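Local coordinates for protein CaaX farnesyltransferase beta subunit Ram1 (Aspergillus fumigatus, PDB 4LNG) that probably catalyses, paired with its alpha subunit, zinc-dependent transfer of farnesyl from farnesyl diphosphate to a cysteine near the C-terminus of target proteins, supplying the peptide-binding part, at residues M154-L159 with V207-M212; L363-Y368 with S431-Y436. All coordinates share one frame; numbering follows the deposited sequence.

Interaction 1 (M154-L159 with V207-M212); sequences MVYWAL and VLSIAM. With JAN (6-[(S)-amino(4-chlorophenyl)(1-methyl-1H-imidazol-5-yl)methyl]-4-(3-chlorophenyl)-1-methylquinolin-2(1H)-one), chain F.
The ring of Tyr156 and the side chains of Leu208 and Met212 supply most of the apolar packing between 154-159 and 207-212. CE1 of Tyr156 lies 3.5 Å from CD1 of Leu208, while on the same ring CD1 is 3.5 Å from CE of Met212, whose side chain crosses the tyrosine at about a right angle. A bend at chi3 (-77°) turns the methionine's methyl aside, and its flexible, unbranched thioether thus lays CE against both the ring and CB of Leu159, 3.7 Å away.

The polar side chain set between the backbones is Ser209. Its small side chain lets the backbones come close, CA of Tyr156 standing 5.2 Å from CA of Ser209, and OG sits 3.3 Å from CA of Tyr156. Ser209 OG is hydrogen-bonded within its own helix to Ala205 O, and Tyr156 OH to Val499 O, so both buried hydroxyls are satisfied.

Trp157 points away from 207-212 and places CH2 3.5 Å from C23 of the inhibitor's 3-chlorophenyl ring. The segments run in the same general direction, axes 38° apart and 9.0 Å at closest approach, as suits the alpha-alpha toroid of prenyltransferase beta subunits, here with inhibitor bound on the inner side.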
ATOM      1  N   MET B 154       7.660  -4.547 -14.401  0.62 15.17           N
ATOM      2  CA  MET B 154       7.838  -5.950 -14.764  0.62 16.24           C
ATOM      3  C   MET B 154       9.306  -6.360 -14.734  0.62 16.41           C
ATOM      4  O   MET B 154       9.636  -7.487 -14.359  0.62 15.62           O
ATOM      5  CB  MET B 154       7.228  -6.230 -16.136  0.62 17.94           C
ATOM      6  CG  MET B 154       5.764  -5.833 -16.232  0.62 19.12           C
ATOM      7  SD  MET B 154       5.109  -6.007 -17.899  0.62 19.18           S
ATOM      8  CE  MET B 154       5.230  -7.774 -18.108  0.62 20.43           C
ATOM      9  N   VAL B 155      10.184  -5.442 -15.121  1.00 14.98           N
ATOM     10  CA  VAL B 155      11.616  -5.692 -15.050  1.00 18.16           C
ATOM     11  C   VAL B 155      12.070  -5.801 -13.598  1.00 12.77           C
ATOM     12  O   VAL B 155      12.829  -6.702 -13.239  1.00 14.40           O
ATOM     13  CB  VAL B 155      12.414  -4.584 -15.764  1.00 17.27           C
ATOM     14  CG1 VAL B 155      13.907  -4.768 -15.535  1.00 15.12           C
ATOM     15  CG2 VAL B 155      12.098  -4.591 -17.252  1.00 19.53           C
ATOM     16  N   TYR B 156      11.586  -4.891 -12.762  1.00 12.25           N
ATOM     17  CA  TYR B 156      11.957  -4.881 -11.353  1.00 13.24           C
ATOM     18  C   TYR B 156      11.513  -6.144 -10.606  1.00 11.82           C
ATOM     19  O   TYR B 156      12.309  -6.760  -9.898  1.00 14.54           O
ATOM     20  CB  TYR B 156      11.404  -3.639 -10.645  1.00 11.48           C
ATOM     21  CG  TYR B 156      11.425  -3.796  -9.144  1.00 12.77           C
ATOM     22  CD1 TYR B 156      12.621  -3.727  -8.437  1.00 11.38           C
ATOM     23  CD2 TYR B 156      10.256  -4.056  -8.438  1.00 12.63           C
ATOM     24  CE1 TYR B 156      12.648  -3.901  -7.061  1.00 11.16           C
ATOM     25  CE2 TYR B 156      10.270  -4.224  -7.071  1.00 11.47           C
ATOM     26  CZ  TYR B 156      11.466  -4.144  -6.385  1.00 12.75           C
ATOM     27  OH  TYR B 156      11.468  -4.314  -5.021  1.00 13.53           O
ATOM     28  N   TRP B 157      10.245  -6.516 -10.758  1.00 11.55           N
ATOM     29  CA  TRP B 157       9.688  -7.676 -10.062  1.00 14.47           C
ATOM     30  C   TRP B 157      10.474  -8.949 -10.381  1.00 15.31           C
ATOM     31  O   TRP B 157      10.769  -9.751  -9.489  1.00 14.35           O
ATOM     32  CB  TRP B 157       8.211  -7.871 -10.424  1.00 12.11           C
ATOM     33  CG  TRP B 157       7.310  -6.753  -9.971  1.00 11.70           C
ATOM     34  CD1 TRP B 157       7.432  -6.006  -8.835  1.00 13.68           C
ATOM     35  CD2 TRP B 157       6.156  -6.252 -10.659  1.00 10.95           C
ATOM     36  NE1 TRP B 157       6.418  -5.072  -8.771  1.00 12.30           N
ATOM     37  CE2 TRP B 157       5.624  -5.204  -9.881  1.00 12.40           C
ATOM     38  CE3 TRP B 157       5.518  -6.594 -11.856  1.00 15.55           C
ATOM     39  CZ2 TRP B 157       4.486  -4.492 -10.262  1.00 15.11           C
ATOM     40  CZ3 TRP B 157       4.389  -5.884 -12.235  1.00 15.95           C
ATOM     41  CH2 TRP B 157       3.884  -4.849 -11.438  1.00 15.53           C
ATOM     42  N   ALA B 158      10.824  -9.124 -11.652  1.00 14.14           N
ATOM     43  CA  ALA B 158      11.591 -10.293 -12.073  1.00 13.02           C
ATOM     44  C   ALA B 158      13.016 -10.293 -11.520  1.00 16.83           C
ATOM     45  O   ALA B 158      13.486 -11.311 -11.007  1.00 17.75           O
ATOM     46  CB  ALA B 158      11.604 -10.406 -13.586  1.00 15.81           C
ATOM     47  N   LEU B 159      13.706  -9.161 -11.629  1.00 16.35           N
ATOM     48  CA  LEU B 159      15.074  -9.056 -11.124  1.00 15.41           C
ATOM     49  C   LEU B 159      15.116  -9.227  -9.609  1.00 13.34           C
ATOM     50  O   LEU B 159      16.026  -9.860  -9.074  1.00 14.89           O
ATOM     51  CB  LEU B 159      15.700  -7.713 -11.511  1.00 16.23           C
ATOM     52  CG  LEU B 159      16.036  -7.500 -12.987  1.00 18.14           C
ATOM     53  CD1 LEU B 159      16.545  -6.087 -13.217  1.00 18.24           C
ATOM     54  CD2 LEU B 159      17.056  -8.527 -13.467  1.00 18.54           C
ATOM     55  N   VAL B 207      15.193   2.667 -11.191  1.00 16.60           N
ATOM     56  CA  VAL B 207      16.320   2.910 -10.294  1.00 16.34           C
ATOM     57  C   VAL B 207      16.709   1.657  -9.502  1.00 16.44           C
ATOM     58  O   VAL B 207      17.891   1.333  -9.384  1.00 16.12           O
ATOM     59  CB  VAL B 207      16.041   4.091  -9.332  1.00 17.72           C
ATOM     60  CG1 VAL B 207      17.076   4.137  -8.217  1.00 15.45           C
ATOM     61  CG2 VAL B 207      16.023   5.411 -10.105  1.00 19.21           C
ATOM     62  N   LEU B 208      15.715   0.948  -8.975  1.00 15.32           N
ATOM     63  CA  LEU B 208      15.973  -0.280  -8.225  1.00 13.96           C
ATOM     64  C   LEU B 208      16.548  -1.371  -9.126  1.00 15.00           C
ATOM     65  O   LEU B 208      17.426  -2.129  -8.713  1.00 17.12           O
ATOM     66  CB  LEU B 208      14.700  -0.790  -7.547  1.00 13.35           C
ATOM     67  CG  LEU B 208      14.067   0.070  -6.450  1.00 14.51           C
ATOM     68  CD1 LEU B 208      13.003  -0.732  -5.727  1.00 11.72           C
ATOM     69  CD2 LEU B 208      15.103   0.574  -5.469  1.00 11.50           C
ATOM     70  N   SER B 209      16.039  -1.454 -10.352  1.00 12.80           N
ATOM     71  CA  SER B 209      16.557  -2.405 -11.333  1.00 13.51           C
ATOM     72  C   SER B 209      18.011  -2.105 -11.662  1.00 16.27           C
ATOM     73  O   SER B 209      18.838  -3.009 -11.763  1.00 16.33           O
ATOM     74  CB  SER B 209      15.722  -2.361 -12.614  1.00 13.52           C
ATOM     75  OG  SER B 209      14.434  -2.919 -12.404  1.00 13.68           O
ATOM     76  N   ILE B 210      18.309  -0.823 -11.842  1.00 15.94           N
ATOM     77  CA  ILE B 210      19.662  -0.371 -12.124  1.00 16.21           C
ATOM     78  C   ILE B 210      20.577  -0.680 -10.943  1.00 16.10           C
ATOM     79  O   ILE B 210      21.719  -1.101 -11.125  1.00 17.61           O
ATOM     80  CB  ILE B 210      19.669   1.139 -12.470  1.00 15.70           C
ATOM     81  CG1 ILE B 210      19.169   1.339 -13.904  1.00 19.36           C
ATOM     82  CG2 ILE B 210      21.057   1.740 -12.295  1.00 15.35           C
ATOM     83  CD1 ILE B 210      18.691   2.741 -14.210  1.00 19.76           C
ATOM     84  N   ALA B 211      20.055  -0.490  -9.734  1.00 17.21           N
ATOM     85  CA  ALA B 211      20.792  -0.808  -8.516  1.00 16.62           C
ATOM     86  C   ALA B 211      21.153  -2.291  -8.442  1.00 17.11           C
ATOM     87  O   ALA B 211      22.279  -2.648  -8.090  1.00 16.14           O
ATOM     88  CB  ALA B 211      19.986  -0.395  -7.286  1.00 14.81           C
ATOM     89  N   MET B 212      20.201  -3.155  -8.783  1.00 17.48           N
ATOM     90  CA  MET B 212      20.445  -4.595  -8.713  1.00 15.87           C
ATOM     91  C   MET B 212      21.480  -5.089  -9.727  1.00 16.91           C
ATOM     92  O   MET B 212      22.348  -5.888  -9.378  1.00 18.16           O
ATOM     93  CB  MET B 212      19.135  -5.389  -8.825  1.00 15.44           C
ATOM     94  CG  MET B 212      18.305  -5.358  -7.552  1.00 16.20           C
ATOM     95  SD  MET B 212      16.830  -6.394  -7.614  1.00 18.73           S
ATOM     96  CE  MET B 212      15.748  -5.376  -8.613  1.00 12.68           C
TER
HETATM   97  C1  JAN F 602      -4.713  -4.230  -4.831  0.93 11.29           C
HETATM   98  N1  JAN F 602      -3.753  -5.316  -5.333  0.93 12.88           N
HETATM   99  C2  JAN F 602      -3.433  -6.236  -4.470  0.93 12.15           C
HETATM  100  N2  JAN F 602      -2.808  -7.150  -5.068  0.93 12.12           N
HETATM  101  C3  JAN F 602      -2.510  -6.941  -6.436  0.93 11.32           C
HETATM  102  C4  JAN F 602      -3.373  -5.745  -6.645  0.93 10.99           C
HETATM  103  C5  JAN F 602      -3.519  -4.835  -8.032  0.93 11.75           C
HETATM  104  C6  JAN F 602      -2.972  -3.430  -7.608  0.93 12.23           C
HETATM  105  C7  JAN F 602      -1.768  -3.369  -6.998  0.93  8.55           C
HETATM  106  C8  JAN F 602      -1.007  -2.203  -6.780  0.93 12.58           C
HETATM  107  C9  JAN F 602      -1.856  -1.208  -7.590  0.93 13.77           C
HETATM  108 CL1  JAN F 602      -0.774   0.399  -7.486  0.93 24.65          CL
HETATM  109  C10 JAN F 602      -2.928  -1.201  -8.157  0.93 16.75           C
HETATM  110  C11 JAN F 602      -3.610  -2.472  -8.183  0.93 14.77           C
HETATM  111  N3  JAN F 602      -4.933  -4.660  -8.098  0.93 12.53           N
HETATM  112  C12 JAN F 602      -2.748  -5.712  -9.028  0.93 11.20           C
HETATM  113  C13 JAN F 602      -1.807  -5.156  -9.624  0.93 13.45           C
HETATM  114  C14 JAN F 602      -1.322  -5.862 -10.706  0.93 13.80           C
HETATM  115  C15 JAN F 602      -3.500  -6.837  -9.305  0.93 11.22           C
HETATM  116  C16 JAN F 602      -2.831  -7.782 -10.423  0.93 16.07           C
HETATM  117  C17 JAN F 602      -1.562  -7.040 -10.928  0.93 15.64           C
HETATM  118  N4  JAN F 602      -1.105  -7.900 -12.029  0.93 18.36           N
HETATM  119  C18 JAN F 602      -1.681  -9.343 -12.253  0.93 18.78           C
HETATM  120  C19 JAN F 602       0.092  -7.552 -12.570  0.93 20.18           C
HETATM  121  O1  JAN F 602       0.561  -8.346 -13.423  0.93 23.41           O
HETATM  122  C20 JAN F 602       0.493  -6.281 -12.195  0.93 18.07           C
HETATM  123  C21 JAN F 602      -0.152  -5.366 -11.436  0.93 15.40           C
HETATM  124  C22 JAN F 602       0.424  -4.056 -11.117  0.93 16.80           C
HETATM  125  C23 JAN F 602       1.021  -3.830  -9.796  0.93 14.45           C
HETATM  126  C24 JAN F 602       1.508  -2.526  -9.770  0.93 15.91           C
HETATM  127 CL2  JAN F 602       2.243  -2.103  -8.200  0.93 18.54          CL
HETATM  128  C25 JAN F 602       1.393  -1.382 -10.728  0.93 19.85           C
HETATM  129  C26 JAN F 602       0.963  -1.888 -12.015  0.93 17.96           C
HETATM  130  C27 JAN F 602       0.458  -3.086 -12.071  0.93 18.50           C

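Interaction 2 (L363-Y368 with S431-Y436); sequences LVDGCY and SYHTCY. With ZN (zinc ion), chain E; JAN (6-[(S)-amino(4-chlorophenyl)(1-methyl-1H-imidazol-5-yl)methyl]-4-(3-chlorophenyl)-1-methylquinolin-2(1H)-one), chain F; FPP (farnesyl diphosphate), chain G; EDO (1,2-ethanediol), chain H.
Asp365, Cys367 and His433 meet at a zinc ion, which ties the loop 363-368 to the start of helix 431-444. Both carboxylate oxygens of Asp365 reach the metal, OD2 at 2.1 Å and OD1 at a longer 2.5 Å. Cys367 gives its sulfur and His433 its NE2, and N2 of the inhibitor's imidazole completes the set. Zinc, a borderline metal, accepts a soft thiolate, an imidazole nitrogen and a harder carboxylate together.

The packing is tightest around Cys367. With chi1 at 72°, its SG lies between the backbone N and the carbonyl carbon, directed at the metal, and CB rests 3.5 Å from CD2 of His433. The same sulfur lies 3.2 Å from OH of Tyr432, whose hydroxyl is hydrogen-bonded to Trp371. Asp365 OD1 has a second task, accepting from Cys367 N at an angle of 171°, 44° out of the carboxylate plane; this capping bond steadies the type I turn from Asp365 to Tyr368. Asp430 binds ND1 of His433 and so orients the ring, and would probably make its NE2 a stronger donor to zinc.

Packing is looser behind the metal, where CB of Tyr436 meets Cys367 O at 3.7 Å. On the ligand side the protein gives way to bound molecules: Tyr432 CE2 comes 3.4 Å from C3 of the inhibitor's imidazole, obliquely to the ring, Tyr368 OH donates to O3B of farnesyl diphosphate at 2.7 Å, and Ser431 holds an ethanediol that is probably left from crystal growth.

Helix 151-164 packs against helix 431-444 through Tyr156 and Trp157, helix 126-135 touches Thr434, and the loop itself leads into the short helix 368-371.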
ATOM      1  N   LEU B 363      -9.651  -9.761   2.387  1.00 11.22           N
ATOM      2  CA  LEU B 363      -9.030 -11.092   2.350  1.00 10.84           C
ATOM      3  C   LEU B 363      -7.501 -11.085   2.390  1.00 12.36           C
ATOM      4  O   LEU B 363      -6.863 -10.107   1.995  1.00 12.41           O
ATOM      5  CB  LEU B 363      -9.492 -11.858   1.102  1.00 11.76           C
ATOM      6  CG  LEU B 363     -11.003 -11.961   0.862  1.00 12.72           C
ATOM      7  CD1 LEU B 363     -11.296 -12.515  -0.529  1.00 13.40           C
ATOM      8  CD2 LEU B 363     -11.662 -12.814   1.922  1.00 13.14           C
ATOM      9  N   VAL B 364      -6.916 -12.192   2.846  1.00 10.59           N
ATOM     10  CA  VAL B 364      -5.468 -12.353   2.794  1.00  9.52           C
ATOM     11  C   VAL B 364      -4.986 -12.320   1.347  1.00 14.14           C
ATOM     12  O   VAL B 364      -5.743 -12.610   0.417  1.00 11.53           O
ATOM     13  CB  VAL B 364      -4.991 -13.665   3.451  1.00 11.99           C
ATOM     14  CG1 VAL B 364      -5.279 -13.654   4.952  1.00 12.59           C
ATOM     15  CG2 VAL B 364      -5.632 -14.871   2.771  1.00 16.53           C
ATOM     16  N   ASP B 365      -3.719 -11.967   1.167  1.00 12.41           N
ATOM     17  CA  ASP B 365      -3.130 -11.839  -0.159  1.00 11.18           C
ATOM     18  C   ASP B 365      -1.618 -11.934   0.004  1.00  9.37           C
ATOM     19  O   ASP B 365      -1.028 -11.207   0.798  1.00 10.19           O
ATOM     20  CB  ASP B 365      -3.546 -10.497  -0.775  1.00 10.22           C
ATOM     21  CG  ASP B 365      -2.951 -10.251  -2.158  1.00 12.21           C
ATOM     22  OD1 ASP B 365      -1.941 -10.882  -2.533  1.00 10.27           O
ATOM     23  OD2 ASP B 365      -3.496  -9.387  -2.874  1.00 14.15           O
ATOM     24  N   GLY B 366      -0.999 -12.834  -0.754  1.00  9.66           N
ATOM     25  CA  GLY B 366       0.433 -13.068  -0.658  1.00 10.26           C
ATOM     26  C   GLY B 366       1.334 -11.856  -0.834  1.00 12.15           C
ATOM     27  O   GLY B 366       2.445 -11.837  -0.305  1.00 11.91           O
ATOM     28  N   CYS B 367       0.888 -10.842  -1.574  1.00 11.03           N
ATOM     29  CA  CYS B 367       1.743  -9.673  -1.777  1.00 11.25           C
ATOM     30  C   CYS B 367       1.871  -8.837  -0.506  1.00 11.51           C
ATOM     31  O   CYS B 367       2.848  -8.115  -0.331  1.00  9.75           O
ATOM     32  CB  CYS B 367       1.286  -8.810  -2.959  1.00 10.50           C
ATOM     33  SG  CYS B 367      -0.241  -7.860  -2.718  1.00 11.40           S
ATOM     34  N   TYR B 368       0.893  -8.948   0.387  1.00 10.40           N
ATOM     35  CA  TYR B 368       0.965  -8.235   1.660  1.00 10.20           C
ATOM     36  C   TYR B 368       2.001  -8.861   2.595  1.00  9.05           C
ATOM     37  O   TYR B 368       2.295  -8.318   3.657  1.00 11.24           O
ATOM     38  CB  TYR B 368      -0.419  -8.130   2.316  1.00  8.70           C
ATOM     39  CG  TYR B 368      -1.413  -7.401   1.435  1.00 10.62           C
ATOM     40  CD1 TYR B 368      -1.033  -6.265   0.731  1.00 13.31           C
ATOM     41  CD2 TYR B 368      -2.710  -7.864   1.277  1.00 11.47           C
ATOM     42  CE1 TYR B 368      -1.923  -5.600  -0.094  1.00 11.55           C
ATOM     43  CE2 TYR B 368      -3.611  -7.204   0.451  1.00 11.68           C
ATOM     44  CZ  TYR B 368      -3.208  -6.074  -0.230  1.00 11.55           C
ATOM     45  OH  TYR B 368      -4.089  -5.410  -1.054  1.00 11.23           O
ATOM     46  N   SER B 431       4.152 -12.019 -11.912  1.00 12.56           N
ATOM     47  CA  SER B 431       5.485 -11.679 -11.425  1.00 14.99           C
ATOM     48  C   SER B 431       5.438 -10.697 -10.254  1.00 15.75           C
ATOM     49  O   SER B 431       6.347 -10.678  -9.429  1.00 11.13           O
ATOM     50  CB  SER B 431       6.391 -11.173 -12.555  1.00 19.20           C
ATOM     51  OG  SER B 431       5.924  -9.955 -13.095  1.00 23.77           O
ATOM     52  N   TYR B 432       4.374  -9.899 -10.178  1.00 12.94           N
ATOM     53  CA  TYR B 432       4.174  -8.987  -9.050  1.00 13.02           C
ATOM     54  C   TYR B 432       3.994  -9.774  -7.749  1.00 12.66           C
ATOM     55  O   TYR B 432       4.679  -9.520  -6.754  1.00 12.39           O
ATOM     56  CB  TYR B 432       2.972  -8.059  -9.307  1.00 12.50           C
ATOM     57  CG  TYR B 432       2.399  -7.386  -8.067  1.00 13.44           C
ATOM     58  CD1 TYR B 432       2.858  -6.141  -7.648  1.00 12.99           C
ATOM     59  CD2 TYR B 432       1.386  -7.992  -7.331  1.00  9.64           C
ATOM     60  CE1 TYR B 432       2.332  -5.523  -6.515  1.00 12.50           C
ATOM     61  CE2 TYR B 432       0.859  -7.387  -6.198  1.00  9.10           C
ATOM     62  CZ  TYR B 432       1.333  -6.156  -5.796  1.00 10.33           C
ATOM     63  OH  TYR B 432       0.798  -5.562  -4.674  1.00 10.09           O
ATOM     64  N   HIS B 433       3.080 -10.740  -7.762  1.00 10.26           N
ATOM     65  CA  HIS B 433       2.835 -11.554  -6.575  1.00 11.49           C
ATOM     66  C   HIS B 433       3.998 -12.497  -6.274  1.00 13.52           C
ATOM     67  O   HIS B 433       4.251 -12.827  -5.115  1.00 14.77           O
ATOM     68  CB  HIS B 433       1.505 -12.314  -6.682  1.00 10.27           C
ATOM     69  CG  HIS B 433       0.304 -11.444  -6.464  1.00 11.49           C
ATOM     70  ND1 HIS B 433      -0.499 -11.008  -7.495  1.00 10.93           N
ATOM     71  CD2 HIS B 433      -0.207 -10.900  -5.333  1.00 12.50           C
ATOM     72  CE1 HIS B 433      -1.461 -10.243  -7.008  1.00 11.94           C
ATOM     73  NE2 HIS B 433      -1.306 -10.159  -5.699  1.00 12.17           N
ATOM     74  N   THR B 434       4.713 -12.916  -7.313  1.00 12.97           N
ATOM     75  CA  THR B 434       5.901 -13.742  -7.126  1.00 11.38           C
ATOM     76  C   THR B 434       6.972 -12.943  -6.390  1.00 15.24           C
ATOM     77  O   THR B 434       7.532 -13.407  -5.397  1.00 13.15           O
ATOM     78  CB  THR B 434       6.459 -14.258  -8.469  1.00 13.87           C
ATOM     79  OG1 THR B 434       5.480 -15.087  -9.104  1.00 12.89           O
ATOM     80  CG2 THR B 434       7.728 -15.072  -8.246  1.00 16.10           C
ATOM     81  N   CYS B 435       7.236 -11.729  -6.868  1.00 13.01           N
ATOM     82  CA  CYS B 435       8.215 -10.853  -6.232  1.00 15.95           C
ATOM     83  C   CYS B 435       7.905 -10.612  -4.754  1.00 12.67           C
ATOM     84  O   CYS B 435       8.765 -10.797  -3.895  1.00 11.43           O
ATOM     85  CB  CYS B 435       8.311  -9.514  -6.982  1.00 10.82           C
ATOM     86  SG  CYS B 435       9.287  -8.228  -6.152  1.00 16.52           S
ATOM     87  N   TYR B 436       6.672 -10.219  -4.452  1.00 11.07           N
ATOM     88  CA  TYR B 436       6.363  -9.767  -3.100  1.00 11.51           C
ATOM     89  C   TYR B 436       6.119 -10.883  -2.084  1.00 10.66           C
ATOM     90  O   TYR B 436       6.353 -10.693  -0.894  1.00 13.59           O
ATOM     91  CB  TYR B 436       5.245  -8.717  -3.108  1.00 12.68           C
ATOM     92  CG  TYR B 436       5.715  -7.413  -3.717  1.00 13.55           C
ATOM     93  CD1 TYR B 436       6.816  -6.743  -3.189  1.00 14.00           C
ATOM     94  CD2 TYR B 436       5.081  -6.862  -4.825  1.00 12.55           C
ATOM     95  CE1 TYR B 436       7.266  -5.550  -3.739  1.00 13.67           C
ATOM     96  CE2 TYR B 436       5.527  -5.665  -5.387  1.00 10.13           C
ATOM     97  CZ  TYR B 436       6.617  -5.018  -4.836  1.00 10.43           C
ATOM     98  OH  TYR B 436       7.072  -3.841  -5.383  1.00 10.05           O
TER
HETATM   99 ZN    ZN E 601      -1.841  -8.886  -4.097  1.00 13.19          ZN
HETATM  100  C1  JAN F 602      -4.713  -4.230  -4.831  0.93 11.29           C
HETATM  101  N1  JAN F 602      -3.753  -5.316  -5.333  0.93 12.88           N
HETATM  102  C2  JAN F 602      -3.433  -6.236  -4.470  0.93 12.15           C
HETATM  103  N2  JAN F 602      -2.808  -7.150  -5.068  0.93 12.12           N
HETATM  104  C3  JAN F 602      -2.510  -6.941  -6.436  0.93 11.32           C
HETATM  105  C4  JAN F 602      -3.373  -5.745  -6.645  0.93 10.99           C
HETATM  106  C5  JAN F 602      -3.519  -4.835  -8.032  0.93 11.75           C
HETATM  107  C6  JAN F 602      -2.972  -3.430  -7.608  0.93 12.23           C
HETATM  108  C7  JAN F 602      -1.768  -3.369  -6.998  0.93  8.55           C
HETATM  109  C8  JAN F 602      -1.007  -2.203  -6.780  0.93 12.58           C
HETATM  110  C9  JAN F 602      -1.856  -1.208  -7.590  0.93 13.77           C
HETATM  111 CL1  JAN F 602      -0.774   0.399  -7.486  0.93 24.65          CL
HETATM  112  C10 JAN F 602      -2.928  -1.201  -8.157  0.93 16.75           C
HETATM  113  C11 JAN F 602      -3.610  -2.472  -8.183  0.93 14.77           C
HETATM  114  N3  JAN F 602      -4.933  -4.660  -8.098  0.93 12.53           N
HETATM  115  C12 JAN F 602      -2.748  -5.712  -9.028  0.93 11.20           C
HETATM  116  C13 JAN F 602      -1.807  -5.156  -9.624  0.93 13.45           C
HETATM  117  C14 JAN F 602      -1.322  -5.862 -10.706  0.93 13.80           C
HETATM  118  C15 JAN F 602      -3.500  -6.837  -9.305  0.93 11.22           C
HETATM  119  C16 JAN F 602      -2.831  -7.782 -10.423  0.93 16.07           C
HETATM  120  C17 JAN F 602      -1.562  -7.040 -10.928  0.93 15.64           C
HETATM  121  N4  JAN F 602      -1.105  -7.900 -12.029  0.93 18.36           N
HETATM  122  C18 JAN F 602      -1.681  -9.343 -12.253  0.93 18.78           C
HETATM  123  C19 JAN F 602       0.092  -7.552 -12.570  0.93 20.18           C
HETATM  124  O1  JAN F 602       0.561  -8.346 -13.423  0.93 23.41           O
HETATM  125  C20 JAN F 602       0.493  -6.281 -12.195  0.93 18.07           C
HETATM  126  C21 JAN F 602      -0.152  -5.366 -11.436  0.93 15.40           C
HETATM  127  C22 JAN F 602       0.424  -4.056 -11.117  0.93 16.80           C
HETATM  128  C23 JAN F 602       1.021  -3.830  -9.796  0.93 14.45           C
HETATM  129  C24 JAN F 602       1.508  -2.526  -9.770  0.93 15.91           C
HETATM  130 CL2  JAN F 602       2.243  -2.103  -8.200  0.93 18.54          CL
HETATM  131  C25 JAN F 602       1.393  -1.382 -10.728  0.93 19.85           C
HETATM  132  C26 JAN F 602       0.963  -1.888 -12.015  0.93 17.96           C
HETATM  133  C27 JAN F 602       0.458  -3.086 -12.071  0.93 18.50           C
HETATM  134  C1  FPP G 603      -7.086  -1.952  -3.147  1.00 15.81           C
HETATM  135  O1  FPP G 603      -7.460  -2.851  -4.138  0.92 12.67           O
HETATM  136  C2  FPP G 603      -5.738  -1.770  -2.883  1.00 17.25           C
HETATM  137  C3  FPP G 603      -5.171  -0.417  -2.550  1.00 18.35           C
HETATM  138  C4  FPP G 603      -5.731   0.630  -3.479  1.00 22.51           C
HETATM  139  C5  FPP G 603      -3.621  -0.492  -2.550  1.00 15.67           C
HETATM  140  C6  FPP G 603      -2.901  -0.691  -3.901  0.84 16.03           C
HETATM  141  C7  FPP G 603      -1.508  -0.440  -4.032  1.00 14.50           C
HETATM  142  C8  FPP G 603      -0.486  -1.343  -3.354  1.00 14.32           C
HETATM  143  C10 FPP G 603      -0.781  -2.791  -3.593  1.00 12.50           C
HETATM  144  C9  FPP G 603       0.939  -0.973  -3.713  1.00 15.90           C
HETATM  145  C11 FPP G 603       1.318   0.480  -3.611  1.00 16.34           C
HETATM  146  C12 FPP G 603       2.652   0.853  -3.463  1.00 17.07           C
HETATM  147  C13 FPP G 603       3.646   0.700  -4.603  0.89 17.24           C
HETATM  148  C14 FPP G 603       3.096   0.931  -5.992  1.00 19.94           C
HETATM  149  C15 FPP G 603       4.992   1.319  -4.350  1.00 17.52           C
HETATM  150  PA  FPP G 603      -8.201  -4.215  -3.794  1.00 14.29           P
HETATM  151  O1A FPP G 603      -9.582  -3.910  -3.282  1.00 12.02           O
HETATM  152  O2A FPP G 603      -8.292  -5.025  -5.052  0.86 12.04           O
HETATM  153  O3A FPP G 603      -7.321  -5.005  -2.761  0.78 12.52           O
HETATM  154  PB  FPP G 603      -7.724  -5.348  -1.270  1.00 11.09           P
HETATM  155  O1B FPP G 603      -9.026  -6.106  -1.206  1.00 11.26           O
HETATM  156  O2B FPP G 603      -7.818  -4.097  -0.433  1.00 11.31           O
HETATM  157  O3B FPP G 603      -6.619  -6.235  -0.731  1.00 13.53           O
HETATM  158  C1  EDO H 604       2.725  -9.785 -14.711  1.00 33.63           C
HETATM  159  O1  EDO H 604       3.202  -9.245 -13.534  1.00 33.70           O
HETATM  160  C2  EDO H 604       3.472 -10.937 -15.289  1.00 32.82           C
HETATM  161  O2  EDO H 604       3.206 -12.190 -14.783  1.00 30.83           O

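Both segments of interaction 1 precede those of interaction 2 in sequence, and the centres of the two contacts lie about 17 Å apart within the same alpha-alpha toroid domain. They join through helix 151-164, which faces helix 200-213 with one side and helix 431-444 with another. Trp157 is the main bridge between them: its CZ2 is 3.5 Å from CD1 of Tyr432, and its NE1 lies 3.5 Å from CE2 of Tyr436. Sequence-distant helices from early and late in the toroid are thus brought side by side. Through Trp157, helix 151-164 reaches the inhibitor bound to the zinc ion of interaction 2; the packing against 207-212 lies behind this wall of the active-site pocket.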